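Local coordinates for protein dihydropteridine reductase (Dictyostelium discoideum, PDB 3ORF) that reduces quinonoid dihydropteridine to tetrahydropteridine with NADH or NADPH, as a homodimeric short-chain dehydrogenase/reductase, and probably supplies tetrahydrobiopterin, at residues H62-K67 with I78-S83; Y121-S126 with H166-D171. All coordinates share one frame; numbering follows the deposited sequence.

Contact 1. Residues H62-K67 with I78-S83; sequences HSFTIK and IEKINS
F64, K80 and I81 join the outermost parallel strand of the Rossmann fold, 62-65, to the C-terminal part of helix 71-82, which follows it in the chain. On the strand side the contact rests almost entirely on one aromatic ring. F64 points toward the helix, and CG lies beside the backbone N, anti to the carbonyl carbon (chi1 -64°), which carries the ring out to the side chains of two consecutive helical residues.

I81 crosses the ring at a slant, and its CG1 makes the nearest approach, 3.6 Å from F64 CE1, while I81 CD1 lies 4.1 Å from F64 CE1. K80 meets the ring at CD2 and CE2, whereas I81 lies nearer CE1, CD1 and CZ. The side chains of K80 and F64 run past each other in opposite directions, with K80 CD 4.1 Å from F64 CD2 and K80 CB 4.2 Å from F64 CE2, so the lysine contributes its aliphatic stem.

The packing is thus graded, from buried I81, which also rests on L133 of helix 108-133, to exposed K80. V77, earlier on the same helix, and I50 of the neighbouring strand 48-53 also touch F64. Further along, S83 OG turns back on K80 O, a 3.3 Å hydrogen bond in which the hydroxyl stands 36° out of the carbonyl plane.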
ATOM      1  N   HIS A  62      21.950  -9.852  19.589  1.00 51.73           N
ATOM      2  CA  HIS A  62      20.893 -10.835  19.564  1.00 52.44           C
ATOM      3  C   HIS A  62      20.352 -10.928  18.158  1.00 50.51           C
ATOM      4  O   HIS A  62      20.083  -9.903  17.530  1.00 48.82           O
ATOM      5  CB  HIS A  62      19.757 -10.431  20.478  1.00 53.12           C
ATOM      6  CG  HIS A  62      20.125 -10.301  21.921  1.00 57.55           C
ATOM      7  ND1 HIS A  62      19.984 -11.339  22.821  1.00 62.70           N
ATOM      8  CD2 HIS A  62      20.555  -9.235  22.638  1.00 60.24           C
ATOM      9  CE1 HIS A  62      20.335 -10.922  24.025  1.00 65.04           C
ATOM     10  NE2 HIS A  62      20.680  -9.646  23.944  1.00 65.61           N
ATOM     11  N   SER A  63      20.157 -12.140  17.662  1.00 49.35           N
ATOM     12  CA  SER A  63      19.677 -12.288  16.287  1.00 47.58           C
ATOM     13  C   SER A  63      18.523 -13.284  16.236  1.00 47.29           C
ATOM     14  O   SER A  63      18.630 -14.385  16.791  1.00 47.68           O
ATOM     15  CB  SER A  63      20.832 -12.689  15.336  1.00 47.24           C
ATOM     16  OG  SER A  63      20.351 -13.141  14.083  1.00 45.73           O
ATOM     17  N   PHE A  64      17.440 -12.904  15.556  1.00 44.38           N
ATOM     18  CA  PHE A  64      16.257 -13.749  15.445  1.00 44.60           C
ATOM     19  C   PHE A  64      15.907 -13.982  13.988  1.00 43.62           C
ATOM     20  O   PHE A  64      16.095 -13.108  13.131  1.00 42.99           O
ATOM     21  CB  PHE A  64      15.050 -13.156  16.175  1.00 43.95           C
ATOM     22  CG  PHE A  64      15.242 -13.042  17.666  1.00 48.69           C
ATOM     23  CD1 PHE A  64      15.728 -11.859  18.230  1.00 46.55           C
ATOM     24  CD2 PHE A  64      14.978 -14.123  18.501  1.00 50.61           C
ATOM     25  CE1 PHE A  64      15.944 -11.740  19.578  1.00 52.56           C
ATOM     26  CE2 PHE A  64      15.184 -14.011  19.883  1.00 56.79           C
ATOM     27  CZ  PHE A  64      15.678 -12.817  20.427  1.00 55.06           C
ATOM     28  N   THR A  65      15.336 -15.142  13.734  1.00 43.69           N
ATOM     29  CA  THR A  65      15.015 -15.575  12.425  1.00 43.76           C
ATOM     30  C   THR A  65      13.502 -15.682  12.390  1.00 43.86           C
ATOM     31  O   THR A  65      12.879 -16.099  13.409  1.00 44.83           O
ATOM     32  CB  THR A  65      15.718 -16.915  12.190  1.00 46.50           C
ATOM     33  OG1 THR A  65      16.465 -16.825  11.004  1.00 45.67           O
ATOM     34  CG2 THR A  65      14.771 -18.161  12.218  1.00 47.97           C
ATOM     35  N   ILE A  66      12.894 -15.289  11.257  1.00 40.58           N
ATOM     36  CA  ILE A  66      11.448 -15.486  11.059  1.00 40.68           C
ATOM     37  C   ILE A  66      11.256 -16.246   9.771  1.00 41.58           C
ATOM     38  O   ILE A  66      12.060 -16.078   8.878  1.00 39.33           O
ATOM     39  CB  ILE A  66      10.675 -14.158  11.081  1.00 39.15           C
ATOM     40  CG1 ILE A  66      11.377 -13.099  10.216  1.00 35.18           C
ATOM     41  CG2 ILE A  66      10.540 -13.672  12.541  1.00 40.36           C
ATOM     42  CD1 ILE A  66      10.444 -11.911   9.968  1.00 39.98           C
ATOM     43  N   LYS A  67      10.270 -17.146   9.707  1.00 45.09           N
ATOM     44  CA  LYS A  67      10.128 -18.018   8.544  1.00 49.67           C
ATOM     45  C   LYS A  67       9.314 -17.208   7.581  1.00 50.16           C
ATOM     46  O   LYS A  67       9.429 -17.409   6.388  1.00 51.02           O
ATOM     47  CB  LYS A  67       9.420 -19.386   8.779  1.00 51.51           C
ATOM     48  CG  LYS A  67       9.711 -20.224  10.076  1.00 57.49           C
ATOM     49  CD  LYS A  67      10.924 -21.240   9.984  1.00 63.63           C
ATOM     50  CE  LYS A  67      10.671 -22.504   9.123  1.00 64.00           C
ATOM     51  NZ  LYS A  67      11.968 -23.097   8.624  1.00 64.04           N
ATOM     52  N   ILE A  78       8.231 -11.210  18.740  1.00 45.15           N
ATOM     53  CA  ILE A  78       7.929 -10.214  19.793  1.00 46.02           C
ATOM     54  C   ILE A  78       7.790 -10.950  21.110  1.00 50.18           C
ATOM     55  O   ILE A  78       8.393 -10.538  22.110  1.00 50.80           O
ATOM     56  CB  ILE A  78       6.609  -9.470  19.620  1.00 45.55           C
ATOM     57  CG1 ILE A  78       6.563  -8.693  18.315  1.00 44.77           C
ATOM     58  CG2 ILE A  78       6.393  -8.500  20.781  1.00 43.98           C
ATOM     59  CD1 ILE A  78       7.776  -7.839  18.111  1.00 48.90           C
ATOM     60  N   GLU A  79       7.019 -12.044  21.108  1.00 51.87           N
ATOM     61  CA  GLU A  79       6.864 -12.822  22.360  1.00 56.72           C
ATOM     62  C   GLU A  79       8.219 -13.305  22.916  1.00 57.50           C
ATOM     63  O   GLU A  79       8.429 -13.227  24.105  1.00 58.33           O
ATOM     64  CB  GLU A  79       5.767 -13.913  22.221  1.00 58.12           C
ATOM     65  CG  GLU A  79       4.336 -13.276  21.915  1.00 60.78           C
ATOM     66  CD  GLU A  79       3.178 -14.270  21.697  1.00 65.08           C
ATOM     67  OE1 GLU A  79       3.337 -15.369  21.082  1.00 65.72           O
ATOM     68  OE2 GLU A  79       2.081 -13.915  22.165  1.00 68.29           O
ATOM     69  N   LYS A  80       9.155 -13.682  22.024  1.00 57.80           N
ATOM     70  CA  LYS A  80      10.514 -14.087  22.406  1.00 58.52           C
ATOM     71  C   LYS A  80      11.322 -12.961  22.985  1.00 58.02           C
ATOM     72  O   LYS A  80      11.974 -13.139  23.995  1.00 60.73           O
ATOM     73  CB  LYS A  80      11.302 -14.662  21.230  1.00 58.54           C
ATOM     74  CG  LYS A  80      11.008 -16.088  20.840  1.00 60.41           C
ATOM     75  CD  LYS A  80      11.810 -16.434  19.577  1.00 61.89           C
ATOM     76  CE  LYS A  80      11.329 -17.736  18.933  1.00 64.82           C
ATOM     77  NZ  LYS A  80      11.963 -17.920  17.591  1.00 62.90           N
ATOM     78  N   ILE A  81      11.313 -11.807  22.334  1.00 56.51           N
ATOM     79  CA  ILE A  81      12.142 -10.677  22.749  1.00 55.02           C
ATOM     80  C   ILE A  81      11.639 -10.075  24.077  1.00 57.16           C
ATOM     81  O   ILE A  81      12.414  -9.559  24.922  1.00 57.02           O
ATOM     82  CB  ILE A  81      12.099  -9.588  21.663  1.00 52.69           C
ATOM     83  CG1 ILE A  81      12.850 -10.053  20.399  1.00 50.49           C
ATOM     84  CG2 ILE A  81      12.661  -8.293  22.202  1.00 47.86           C
ATOM     85  CD1 ILE A  81      12.732  -9.147  19.231  1.00 44.10           C
ATOM     86  N   ASN A  82      10.318 -10.123  24.210  1.00 58.83           N
ATOM     87  CA  ASN A  82       9.566  -9.656  25.383  1.00 61.04           C
ATOM     88  C   ASN A  82       9.936 -10.501  26.613  1.00 63.97           C
ATOM     89  O   ASN A  82      10.453  -9.964  27.601  1.00 65.02           O
ATOM     90  CB  ASN A  82       8.058  -9.766  25.089  1.00 61.01           C
ATOM     91  CG  ASN A  82       7.254  -8.639  25.683  1.00 63.28           C
ATOM     92  OD1 ASN A  82       7.128  -7.559  25.092  1.00 62.53           O
ATOM     93  ND2 ASN A  82       6.687  -8.890  26.857  1.00 64.70           N
ATOM     94  N   SER A  83       9.701 -11.814  26.530  1.00 65.02           N
ATOM     95  CA  SER A  83      10.126 -12.767  27.583  1.00 67.58           C
ATOM     96  C   SER A  83      11.642 -12.740  27.914  1.00 68.16           C
ATOM     97  O   SER A  83      12.061 -13.413  28.817  1.00 70.06           O
ATOM     98  CB  SER A  83       9.680 -14.198  27.230  1.00 68.05           C
ATOM     99  OG  SER A  83      10.608 -14.883  26.374  1.00 68.90           O
TER

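Contact 2. Residues Y121-S126 with H166-D171; sequences YSAFAS and HHIIKD. With NAD (nicotinamide-adenine-dinucleotide), chain E.
Helices 108-133 and 156-172, two long helices of the short-chain dehydrogenase/reductase fold, pack side by side here through A123, F124 and I168. The second of them also carries Y158, the predicted proton acceptor, nearer its start. I168 carries the contact from helix 156-172: it points toward helix 108-133, and CG1, anti to the carbonyl carbon (chi1 -71°), leads to a CD1 methyl lodged between the two partners.

That methyl lies over one face of the F124 ring, close to its CD2-CE2 side, 3.4 Å from F124 CE2. I168 CG1 follows at 3.7 Å from the same F124 CE2 atom, and the two side chains cross at about a right angle. A123 completes the seat, its CB 3.8 Å from I168 CD1. Replacing F124 by an alanine would probably open a gap beside the I168 methyl and cost packing against V112 of the second subunit, which the phenylalanine also touches.

All three residues are buried, and L142 of strand 138-143 also touches I168. The dimer reaches the second helix too, where H167 NE2 and D171 OD2 both hydrogen-bond to T152 OG1 of the second subunit.

Elsewhere on helix 108-133, S122 faces the cofactor, with its CB 3.4 Å from N6A of the NAD adenine. S122 O accepts two bonds from S126, one turn further along: the backbone N and OG reach it from opposite faces of its plane, with S126 OG 2.8 Å from S122 O.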
ATOM      1  N   TYR A 121       4.316  -6.070   4.076  1.00 26.73           N
ATOM      2  CA  TYR A 121       4.269  -6.942   5.254  1.00 28.23           C
ATOM      3  C   TYR A 121       5.289  -6.560   6.315  1.00 27.49           C
ATOM      4  O   TYR A 121       4.996  -6.698   7.485  1.00 29.26           O
ATOM      5  CB  TYR A 121       4.389  -8.448   4.893  1.00 26.81           C
ATOM      6  CG  TYR A 121       3.053  -9.081   4.726  1.00 28.62           C
ATOM      7  CD1 TYR A 121       2.567  -9.370   3.464  1.00 30.71           C
ATOM      8  CD2 TYR A 121       2.207  -9.355   5.840  1.00 34.89           C
ATOM      9  CE1 TYR A 121       1.295 -10.002   3.264  1.00 31.70           C
ATOM     10  CE2 TYR A 121       0.914  -9.979   5.661  1.00 33.85           C
ATOM     11  CZ  TYR A 121       0.479 -10.265   4.350  1.00 36.65           C
ATOM     12  OH  TYR A 121      -0.754 -10.836   4.085  1.00 39.28           O
ATOM     13  N   SER A 122       6.469  -6.092   5.919  1.00 26.80           N
ATOM     14  CA  SER A 122       7.487  -5.764   6.891  1.00 26.01           C
ATOM     15  C   SER A 122       7.278  -4.383   7.530  1.00 26.02           C
ATOM     16  O   SER A 122       7.562  -4.209   8.729  1.00 26.96           O
ATOM     17  CB  SER A 122       8.848  -5.877   6.254  1.00 26.92           C
ATOM     18  OG  SER A 122       8.980  -5.039   5.115  1.00 27.22           O
ATOM     19  N   ALA A 123       6.772  -3.411   6.754  1.00 22.91           N
ATOM     20  CA  ALA A 123       6.360  -2.140   7.321  1.00 23.00           C
ATOM     21  C   ALA A 123       5.214  -2.355   8.332  1.00 24.07           C
ATOM     22  O   ALA A 123       5.150  -1.702   9.327  1.00 24.20           O
ATOM     23  CB  ALA A 123       5.890  -1.255   6.267  1.00 22.98           C
ATOM     24  N   PHE A 124       4.267  -3.217   7.996  1.00 24.85           N
ATOM     25  CA  PHE A 124       3.183  -3.504   8.897  1.00 27.19           C
ATOM     26  C   PHE A 124       3.715  -4.199  10.132  1.00 26.60           C
ATOM     27  O   PHE A 124       3.365  -3.810  11.254  1.00 28.29           O
ATOM     28  CB  PHE A 124       2.101  -4.348   8.203  1.00 27.42           C
ATOM     29  CG  PHE A 124       1.103  -3.511   7.427  1.00 28.19           C
ATOM     30  CD1 PHE A 124       0.621  -3.941   6.195  1.00 26.74           C
ATOM     31  CD2 PHE A 124       0.644  -2.276   7.964  1.00 27.00           C
ATOM     32  CE1 PHE A 124      -0.324  -3.162   5.484  1.00 25.43           C
ATOM     33  CE2 PHE A 124      -0.286  -1.483   7.304  1.00 25.29           C
ATOM     34  CZ  PHE A 124      -0.795  -1.915   6.051  1.00 24.44           C
ATOM     35  N   ALA A 125       4.580  -5.187   9.946  1.00 25.81           N
ATOM     36  CA  ALA A 125       5.195  -5.883  11.118  1.00 26.52           C
ATOM     37  C   ALA A 125       5.925  -4.918  12.071  1.00 25.42           C
ATOM     38  O   ALA A 125       5.772  -5.026  13.273  1.00 26.35           O
ATOM     39  CB  ALA A 125       6.141  -6.983  10.654  1.00 27.35           C
ATOM     40  N   SER A 126       6.694  -3.968  11.509  1.00 24.55           N
ATOM     41  CA  SER A 126       7.346  -2.909  12.267  1.00 23.78           C
ATOM     42  C   SER A 126       6.386  -2.159  13.098  1.00 24.50           C
ATOM     43  O   SER A 126       6.689  -1.912  14.235  1.00 25.80           O
ATOM     44  CB  SER A 126       8.014  -1.894  11.353  1.00 22.63           C
ATOM     45  OG  SER A 126       8.941  -2.593  10.532  1.00 25.37           O
ATOM     46  N   HIS A 166       4.827   4.886   3.366  1.00 22.67           N
ATOM     47  CA  HIS A 166       4.890   6.303   3.762  1.00 22.20           C
ATOM     48  C   HIS A 166       3.654   6.634   4.616  1.00 22.22           C
ATOM     49  O   HIS A 166       3.721   7.430   5.529  1.00 21.62           O
ATOM     50  CB  HIS A 166       4.913   7.257   2.518  1.00 19.01           C
ATOM     51  CG  HIS A 166       6.169   7.120   1.686  1.00 19.85           C
ATOM     52  ND1 HIS A 166       6.285   7.631   0.408  1.00 21.81           N
ATOM     53  CD2 HIS A 166       7.372   6.543   1.967  1.00 18.05           C
ATOM     54  CE1 HIS A 166       7.482   7.335  -0.081  1.00 22.80           C
ATOM     55  NE2 HIS A 166       8.154   6.660   0.835  1.00 22.31           N
ATOM     56  N   HIS A 167       2.513   6.104   4.237  1.00 22.64           N
ATOM     57  CA  HIS A 167       1.234   6.446   4.954  1.00 23.18           C
ATOM     58  C   HIS A 167       1.316   5.840   6.376  1.00 22.17           C
ATOM     59  O   HIS A 167       0.849   6.441   7.336  1.00 24.04           O
ATOM     60  CB  HIS A 167       0.078   5.883   4.151  1.00 21.04           C
ATOM     61  CG  HIS A 167      -1.273   6.219   4.687  1.00 24.04           C
ATOM     62  ND1 HIS A 167      -2.023   7.287   4.202  1.00 22.73           N
ATOM     63  CD2 HIS A 167      -2.042   5.603   5.635  1.00 16.36           C
ATOM     64  CE1 HIS A 167      -3.177   7.324   4.851  1.00 23.22           C
ATOM     65  NE2 HIS A 167      -3.205   6.334   5.740  1.00 17.93           N
ATOM     66  N   ILE A 168       1.948   4.680   6.526  1.00 21.59           N
ATOM     67  CA  ILE A 168       2.049   4.046   7.848  1.00 22.87           C
ATOM     68  C   ILE A 168       2.893   4.887   8.822  1.00 23.04           C
ATOM     69  O   ILE A 168       2.529   5.174   9.967  1.00 22.33           O
ATOM     70  CB  ILE A 168       2.689   2.630   7.736  1.00 24.59           C
ATOM     71  CG1 ILE A 168       1.715   1.665   7.060  1.00 23.40           C
ATOM     72  CG2 ILE A 168       3.057   2.069   9.138  1.00 24.16           C
ATOM     73  CD1 ILE A 168       2.455   0.362   6.489  1.00 20.25           C
ATOM     74  N   ILE A 169       4.034   5.324   8.316  1.00 22.93           N
ATOM     75  CA  ILE A 169       4.822   6.278   8.998  1.00 22.62           C
ATOM     76  C   ILE A 169       4.004   7.449   9.533  1.00 22.78           C
ATOM     77  O   ILE A 169       4.170   7.867  10.710  1.00 21.90           O
ATOM     78  CB  ILE A 169       5.912   6.851   8.082  1.00 22.29           C
ATOM     79  CG1 ILE A 169       6.911   5.738   7.754  1.00 22.38           C
ATOM     80  CG2 ILE A 169       6.568   8.042   8.780  1.00 21.58           C
ATOM     81  CD1 ILE A 169       7.797   6.122   6.439  1.00 22.38           C
ATOM     82  N   LYS A 170       3.123   7.984   8.699  1.00 22.01           N
ATOM     83  CA  LYS A 170       2.357   9.145   9.162  1.00 22.93           C
ATOM     84  C   LYS A 170       1.308   8.750  10.206  1.00 23.39           C
ATOM     85  O   LYS A 170       1.121   9.477  11.157  1.00 25.02           O
ATOM     86  CB  LYS A 170       1.744   9.914   7.965  1.00 24.83           C
ATOM     87  CG  LYS A 170       2.743  10.901   7.361  1.00 25.80           C
ATOM     88  CD  LYS A 170       2.562  11.154   5.916  1.00 30.64           C
ATOM     89  CE  LYS A 170       3.717  12.051   5.349  1.00 31.51           C
ATOM     90  NZ  LYS A 170       4.372  13.143   6.308  1.00 25.60           N
ATOM     91  N   ASP A 171       0.710   7.576  10.078  1.00 22.45           N
ATOM     92  CA  ASP A 171      -0.304   7.128  11.011  1.00 25.08           C
ATOM     93  C   ASP A 171       0.372   6.875  12.367  1.00 25.02           C
ATOM     94  O   ASP A 171      -0.208   7.148  13.395  1.00 24.90           O
ATOM     95  CB  ASP A 171      -0.998   5.814  10.542  1.00 23.56           C
ATOM     96  CG  ASP A 171      -2.228   6.067   9.617  1.00 30.87           C
ATOM     97  OD1 ASP A 171      -2.458   7.242   9.164  1.00 32.31           O
ATOM     98  OD2 ASP A 171      -2.937   5.063   9.276  1.00 32.45           O
TER
HETATM   99  PA  NAD E 901      18.892  -6.101   0.964  1.00 34.60           P
HETATM  100  O1A NAD E 901      18.175  -6.960  -0.014  1.00 37.00           O
HETATM  101  O2A NAD E 901      20.343  -6.295   1.235  1.00 32.27           O
HETATM  102  O5B NAD E 901      18.206  -6.404   2.425  1.00 35.20           O
HETATM  103  C5B NAD E 901      16.865  -6.440   2.754  1.00 35.50           C
HETATM  104  C4B NAD E 901      16.753  -7.389   3.961  1.00 35.46           C
HETATM  105  O4B NAD E 901      15.333  -7.461   4.284  1.00 36.35           O
HETATM  106  C3B NAD E 901      17.151  -8.826   3.527  1.00 36.75           C
HETATM  107  O3B NAD E 901      17.870  -9.427   4.578  1.00 36.88           O
HETATM  108  C2B NAD E 901      15.842  -9.590   3.497  1.00 38.45           C
HETATM  109  O2B NAD E 901      16.022 -10.953   3.916  1.00 40.13           O
HETATM  110  C1B NAD E 901      15.035  -8.826   4.566  1.00 38.25           C
HETATM  111  N9A NAD E 901      13.556  -8.898   4.409  1.00 38.27           N
HETATM  112  C8A NAD E 901      12.897  -8.853   3.222  1.00 36.75           C
HETATM  113  N7A NAD E 901      11.585  -8.882   3.504  1.00 40.02           N
HETATM  114  C5A NAD E 901      11.406  -8.985   4.857  1.00 38.71           C
HETATM  115  C6A NAD E 901      10.278  -9.065   5.732  1.00 38.64           C
HETATM  116  N6A NAD E 901       9.013  -9.138   5.249  1.00 37.52           N
HETATM  117  N1A NAD E 901      10.475  -9.122   7.080  1.00 37.07           N
HETATM  118  C2A NAD E 901      11.709  -9.128   7.570  1.00 33.82           C
HETATM  119  N3A NAD E 901      12.788  -9.052   6.764  1.00 33.58           N
HETATM  120  C4A NAD E 901      12.677  -9.007   5.418  1.00 35.47           C
HETATM  121  O3  NAD E 901      18.509  -4.626   0.563  1.00 31.68           O
HETATM  122  PN  NAD E 901      19.189  -3.295   0.914  1.00 39.18           P
HETATM  123  O1N NAD E 901      19.969  -2.970  -0.323  1.00 41.13           O
HETATM  124  O2N NAD E 901      19.778  -3.267   2.318  1.00 36.14           O
HETATM  125  O5D NAD E 901      17.968  -2.226   0.952  1.00 42.49           O
HETATM  126  C5D NAD E 901      17.353  -1.796   2.173  1.00 50.66           C
HETATM  127  C4D NAD E 901      16.093  -0.960   1.873  1.00 55.69           C
HETATM  128  O4D NAD E 901      16.380  -0.003   0.818  1.00 59.36           O
HETATM  129  C3D NAD E 901      14.854  -1.723   1.388  1.00 56.37           C
HETATM  130  O3D NAD E 901      13.745  -1.292   2.255  1.00 53.22           O
HETATM  131  C2D NAD E 901      14.622  -1.220  -0.044  1.00 59.37           C
HETATM  132  O2D NAD E 901      13.207  -1.282  -0.283  1.00 58.46           O
HETATM  133  C1D NAD E 901      15.081   0.236   0.191  1.00 60.63           C
HETATM  134  N1N NAD E 901      15.194   1.430  -0.765  1.00 62.96           N
HETATM  135  C2N NAD E 901      16.320   1.684  -1.666  1.00 63.57           C
HETATM  136  C3N NAD E 901      16.272   2.868  -2.481  1.00 61.26           C
HETATM  137  C7N NAD E 901      17.394   3.283  -3.472  1.00 55.51           C
HETATM  138  O7N NAD E 901      17.092   3.689  -4.610  1.00 56.55           O
HETATM  139  N7N NAD E 901      18.643   3.231  -2.961  1.00 38.14           N
HETATM  140  C4N NAD E 901      15.180   3.764  -2.381  1.00 63.76           C
HETATM  141  C5N NAD E 901      14.129   3.519  -1.489  1.00 62.21           C
HETATM  142  C6N NAD E 901      14.141   2.377  -0.705  1.00 59.60           C

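From the N terminus, the chain lays down strands 24-28 and 48-53 before reaching edge strand 62-65, and contact 1 closes a short loop when helix 71-82 turns back on that strand. Strand 88-93 then enters the sheet centre, and contact 2 closes a longer loop, in which helix 108-133 is followed by strand 138-143 and then helix 156-172. The two loops come in series, neither enclosing nor crossing the other; the centres of contacts 1 and 2 lie about 19 Å apart and the nearest atoms of contacts 1 and 2 about 6 Å apart. Contact 1 ties a helix to the sheet edge, whereas contact 2 joins helix to helix. Both segment pairs border the NAD pocket, through I66 and S122 respectively.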